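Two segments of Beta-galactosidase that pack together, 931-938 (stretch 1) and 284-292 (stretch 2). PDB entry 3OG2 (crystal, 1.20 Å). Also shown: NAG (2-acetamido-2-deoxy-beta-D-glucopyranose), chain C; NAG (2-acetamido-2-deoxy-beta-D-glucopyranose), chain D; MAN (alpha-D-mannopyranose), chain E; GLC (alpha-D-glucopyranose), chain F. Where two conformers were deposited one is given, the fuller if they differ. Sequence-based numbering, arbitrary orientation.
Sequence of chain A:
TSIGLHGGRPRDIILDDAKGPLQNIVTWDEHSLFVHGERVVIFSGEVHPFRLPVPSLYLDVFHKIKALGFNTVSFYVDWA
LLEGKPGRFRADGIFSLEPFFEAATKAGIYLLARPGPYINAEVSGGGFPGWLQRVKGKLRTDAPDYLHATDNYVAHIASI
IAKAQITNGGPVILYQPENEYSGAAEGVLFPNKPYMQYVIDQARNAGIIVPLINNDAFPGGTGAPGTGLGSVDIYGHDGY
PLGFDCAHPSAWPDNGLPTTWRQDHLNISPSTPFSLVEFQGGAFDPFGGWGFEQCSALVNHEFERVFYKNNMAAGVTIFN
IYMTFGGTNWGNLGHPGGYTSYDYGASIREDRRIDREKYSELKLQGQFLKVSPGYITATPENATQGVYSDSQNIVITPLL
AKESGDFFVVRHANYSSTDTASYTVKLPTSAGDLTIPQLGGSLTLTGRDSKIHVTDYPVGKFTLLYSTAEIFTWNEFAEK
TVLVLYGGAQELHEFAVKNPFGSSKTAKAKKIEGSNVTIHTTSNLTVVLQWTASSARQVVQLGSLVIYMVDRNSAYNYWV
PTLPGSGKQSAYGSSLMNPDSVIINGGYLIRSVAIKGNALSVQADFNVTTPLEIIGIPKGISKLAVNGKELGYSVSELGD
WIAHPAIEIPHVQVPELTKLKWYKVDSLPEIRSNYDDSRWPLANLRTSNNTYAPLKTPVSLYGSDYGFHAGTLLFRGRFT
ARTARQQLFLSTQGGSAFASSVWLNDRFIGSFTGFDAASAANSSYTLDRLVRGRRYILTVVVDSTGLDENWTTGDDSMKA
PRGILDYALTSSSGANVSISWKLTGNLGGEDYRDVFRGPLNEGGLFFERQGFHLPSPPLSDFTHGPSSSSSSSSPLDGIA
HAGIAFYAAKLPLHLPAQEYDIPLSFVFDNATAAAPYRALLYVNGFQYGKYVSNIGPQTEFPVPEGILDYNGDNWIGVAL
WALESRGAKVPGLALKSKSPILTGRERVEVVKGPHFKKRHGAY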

# COMPACT_ATOMS: atom_id res chain seq x y z
N TYR A 931 5.63 19.45 1.06
CA TYR A 931 4.89 20.17 0.04
C TYR A 931 5.87 20.99 -0.77
O TYR A 931 6.67 21.73 -0.20
CB TYR A 931 3.89 21.12 0.74
CG TYR A 931 3.10 21.96 -0.27
CD1 TYR A 931 2.08 21.35 -0.98
CD2 TYR A 931 3.40 23.28 -0.49
CE1 TYR A 931 1.35 22.09 -1.92
CE2 TYR A 931 2.70 24.08 -1.40
CZ TYR A 931 1.67 23.45 -2.10
OH TYR A 931 0.93 24.16 -3.02
N VAL A 932 5.80 20.89 -2.10
CA VAL A 932 6.77 21.56 -2.93
C VAL A 932 5.97 22.34 -3.97
O VAL A 932 5.43 21.80 -4.94
CB VAL A 932 7.79 20.60 -3.61
CG1 VAL A 932 8.73 21.41 -4.50
CG2 VAL A 932 8.56 19.81 -2.55
N SER A 933 5.89 23.66 -3.73
CA SER A 933 4.83 24.43 -4.41
C SER A 933 5.07 24.52 -5.92
O SER A 933 4.11 24.66 -6.69
CB SER A 933 4.70 25.83 -3.79
OG SER A 933 5.72 26.70 -4.32
N ASN A 934 6.34 24.42 -6.34
CA ASN A 934 6.68 24.59 -7.76
C ASN A 934 6.92 23.24 -8.45
O ASN A 934 7.31 23.25 -9.61
CB ASN A 934 7.92 25.50 -7.93
CG ASN A 934 9.14 24.90 -7.24
OD1 ASN A 934 9.07 24.35 -6.17
ND2 ASN A 934 10.31 25.01 -7.90
N ILE A 935 6.65 22.11 -7.77
CA ILE A 935 6.88 20.81 -8.38
C ILE A 935 5.64 19.92 -8.23
O ILE A 935 5.19 19.31 -9.23
CB ILE A 935 8.10 20.09 -7.78
CG1 ILE A 935 9.34 20.98 -7.97
CG2 ILE A 935 8.25 18.70 -8.43
CD1 ILE A 935 10.65 20.32 -7.45
N GLY A 936 5.02 19.83 -7.05
CA GLY A 936 3.78 19.08 -6.93
C GLY A 936 3.99 17.58 -6.98
O GLY A 936 5.13 17.08 -6.95
N PRO A 937 2.92 16.78 -7.08
CA PRO A 937 1.55 17.26 -7.30
C PRO A 937 0.71 17.34 -6.04
O PRO A 937 -0.47 17.72 -6.10
CB PRO A 937 0.97 16.11 -8.17
CG PRO A 937 1.59 14.90 -7.53
CD PRO A 937 3.00 15.29 -7.14
N GLN A 938 1.28 16.93 -4.89
CA GLN A 938 0.38 16.81 -3.71
C GLN A 938 -0.02 18.14 -3.06
O GLN A 938 0.87 18.92 -2.71
CB GLN A 938 1.07 15.90 -2.68
CG GLN A 938 0.11 15.55 -1.52
CD GLN A 938 0.63 14.44 -0.65
OE1 GLN A 938 1.81 14.00 -0.75
NE2 GLN A 938 -0.24 13.93 0.22
C1 NAG C . 1.30 24.47 -8.38
C2 NAG C . 1.76 23.02 -8.55
C3 NAG C . 2.99 23.02 -9.47
C4 NAG C . 2.67 23.69 -10.81
C5 NAG C . 2.02 25.07 -10.56
C6 NAG C . 1.53 25.71 -11.86
C7 NAG C . 1.47 21.59 -6.59
C8 NAG C . 1.82 21.42 -5.11
N2 NAG C . 2.16 22.52 -7.22
O3 NAG C . 3.43 21.68 -9.64
O4 NAG C . 3.89 23.93 -11.49
O5 NAG C . 0.94 24.96 -9.66
O6 NAG C . 1.19 27.08 -11.55
O7 NAG C . 0.58 20.94 -7.11
C1 NAG D . 4.21 23.24 -12.53
C2 NAG D . 5.37 23.92 -13.27
C3 NAG D . 5.78 23.07 -14.48
C4 NAG D . 6.13 21.65 -14.01
C5 NAG D . 4.97 21.09 -13.17
C6 NAG D . 5.21 19.67 -12.64
C7 NAG D . 5.36 26.33 -13.37
C8 NAG D . 4.59 27.53 -13.84
N2 NAG D . 4.90 25.17 -13.88
O3 NAG D . 6.95 23.66 -15.04
O4 NAG D . 6.28 20.89 -15.19
O5 NAG D . 4.66 21.96 -12.10
O6 NAG D . 6.30 19.68 -11.72
O7 NAG D . 5.81 26.30 -12.21
C1 MAN E . 8.18 13.20 -17.44
C2 MAN E . 8.12 11.79 -18.01
C3 MAN E . 6.65 11.46 -18.33
C4 MAN E . 5.77 11.64 -17.09
C5 MAN E . 5.92 13.07 -16.58
C6 MAN E . 5.16 13.27 -15.26
O2 MAN E . 8.59 10.92 -16.99
O3 MAN E . 6.53 10.13 -18.83
O4 MAN E . 4.41 11.43 -17.46
O5 MAN E . 7.32 13.33 -16.33
O6 MAN E . 5.63 12.37 -14.27
C1 GLC F . 9.47 8.14 -12.77
C2 GLC F . 10.21 6.89 -12.35
C3 GLC F . 10.12 5.73 -13.32
C4 GLC F . 8.67 5.53 -13.74
C5 GLC F . 7.99 6.80 -14.21
C6 GLC F . 6.47 6.64 -14.31
O2 GLC F . 11.48 7.20 -11.87
O3 GLC F . 10.54 4.57 -12.58
O4 GLC F . 8.52 4.46 -14.63
O5 GLC F . 8.20 7.89 -13.31
O6 GLC F . 6.02 7.44 -15.40
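Stretch 2, residues 284-292: FDPFGGWGF

Two loops far apart in sequence can pack through a small contact, here a single backbone hydrogen bond with apolar side chains beside it and a turn presenting its donor. The pairing of residues 931-938 with 284-292 in this beta-galactosidase illustrates the principle: about 300 Å² is buried in total, and the touching residues are at least 645 positions apart in the chain.

Stretch 1 enters as the end of a strand. The CA-to-CB bond of Tyr931 points away from the partner; its ring approaches the chain C sugar, with Tyr931 CE1 3.3 Å from NAG C8. Val932 points toward stretch 2, and Val932 CG2 lies 3.8 Å from CE1 of Phe287. The strand stops here and the backbone folds back on itself: the carbonyl oxygen of Val932 accepts from Ile935 N at 3.1 Å and from Gly936 N at 2.9 Å. Ser933 and Asn934, in the intervening bend, do not reach stretch 2.

Ile935 returns to the interface. Ile935 CG2 packs 4.0 Å from CB of Phe287, so that Val932 and Ile935 both lean on the same phenylalanine. Ile935 O makes a CA-H...O contact with Gly288 CA at 3.4 Å and also accepts a hydrogen bond from O6 of the chain D NAG at 2.8 Å.

Gly936 provides the central link. Stretch 2 is irregular up to Gly291, which occupies the N-cap position, right before a helix, but Pro286 to Gly289 form a type II turn that places Gly288 near Gly936, their CA atoms 5.0 Å apart. Gly288 N donates to Gly936 O at 2.9 Å in a nearly straight bond. Gly936 O also sits at the edge of the Phe287 ring, 3.3 Å from Phe287 CD1. Gly936 has positive phi, and a CB there would clash with O3 of the chain C NAG; Gly288 also has positive phi, in keeping with its place in the turn.

Pro937, preceded by a cis peptide bond, has the largest covered area in the pair. The Pro937 ring lies against the turn and the residue before it: Pro937 CD is 3.8 Å from Pro286 O, Pro937 CB is 3.6 Å from Gly289 O, and Pro937 CG is 3.7 Å from Asp285 OD2. That carboxylate is itself braced within stretch 2, Asp285 OD1 accepting from Trp290 N at 2.9 Å and Asp285 OD2 from Gly291 N at 2.8 Å. The contact ends at Pro937; Gln938 does not touch stretch 2.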

# COMPACT_ATOMS: atom_id res chain seq x y z
N PHE A 284 2.89 3.68 -8.33
CA PHE A 284 3.49 4.80 -7.60
C PHE A 284 3.41 6.03 -8.51
O PHE A 284 3.08 5.97 -9.71
CB PHE A 284 4.90 4.47 -7.17
CG PHE A 284 5.89 4.04 -8.25
CD1 PHE A 284 6.46 4.98 -9.11
CD2 PHE A 284 6.27 2.72 -8.43
CE1 PHE A 284 7.37 4.66 -10.12
CE2 PHE A 284 7.19 2.38 -9.42
CZ PHE A 284 7.74 3.33 -10.26
N ASP A 285 3.72 7.20 -7.94
CA ASP A 285 3.59 8.47 -8.65
C ASP A 285 4.78 9.33 -8.22
O ASP A 285 4.99 9.43 -7.01
CB ASP A 285 2.26 9.14 -8.30
CG ASP A 285 1.92 10.33 -9.18
OD1 ASP A 285 2.11 10.27 -10.43
OD2 ASP A 285 1.41 11.37 -8.69
N PRO A 286 5.56 9.90 -9.09
CA PRO A 286 6.72 10.71 -8.71
C PRO A 286 6.34 12.14 -8.35
O PRO A 286 5.23 12.61 -8.64
CB PRO A 286 7.57 10.78 -10.01
CG PRO A 286 6.49 10.72 -11.09
CD PRO A 286 5.40 9.78 -10.58
N PHE A 287 7.29 12.83 -7.72
CA PHE A 287 7.16 14.28 -7.72
C PHE A 287 6.91 14.76 -9.18
O PHE A 287 7.50 14.20 -10.10
CB PHE A 287 8.41 14.92 -7.15
CG PHE A 287 8.40 15.10 -5.65
CD1 PHE A 287 7.65 16.12 -5.04
CD2 PHE A 287 9.19 14.25 -4.86
CE1 PHE A 287 7.66 16.31 -3.66
CE2 PHE A 287 9.19 14.42 -3.48
CZ PHE A 287 8.46 15.44 -2.88
N GLY A 288 6.08 15.78 -9.31
CA GLY A 288 5.68 16.30 -10.63
C GLY A 288 4.78 15.31 -11.37
O GLY A 288 4.58 15.46 -12.58
N GLY A 289 4.20 14.33 -10.69
CA GLY A 289 3.37 13.30 -11.29
C GLY A 289 1.95 13.74 -11.48
O GLY A 289 1.59 14.92 -11.48
N TRP A 290 1.11 12.73 -11.64
CA TRP A 290 -0.25 12.94 -12.11
C TRP A 290 -1.27 12.89 -10.97
O TRP A 290 -2.45 13.21 -11.19
CB TRP A 290 -0.68 11.89 -13.17
CG TRP A 290 0.22 12.10 -14.36
CD1 TRP A 290 1.30 11.29 -14.65
CD2 TRP A 290 0.18 13.11 -15.34
NE1 TRP A 290 1.90 11.78 -15.79
CE2 TRP A 290 1.23 12.88 -16.23
CE3 TRP A 290 -0.68 14.19 -15.58
CZ2 TRP A 290 1.50 13.68 -17.34
CZ3 TRP A 290 -0.43 15.00 -16.70
CH2 TRP A 290 0.64 14.73 -17.54
N GLY A 291 -0.85 12.50 -9.80
CA GLY A 291 -1.72 12.34 -8.64
C GLY A 291 -2.31 10.94 -8.59
O GLY A 291 -2.56 10.31 -9.63
N PHE A 292 -2.60 10.46 -7.40
CA PHE A 292 -3.06 9.09 -7.23
C PHE A 292 -4.52 8.92 -7.67
O PHE A 292 -4.93 7.78 -7.90
CB PHE A 292 -2.87 8.64 -5.76
CG PHE A 292 -1.41 8.29 -5.53
CD1 PHE A 292 -0.78 7.30 -6.27
CD2 PHE A 292 -0.67 8.98 -4.55
CE1 PHE A 292 0.57 7.00 -6.03
CE2 PHE A 292 0.65 8.64 -4.32
CZ PHE A 292 1.30 7.65 -5.03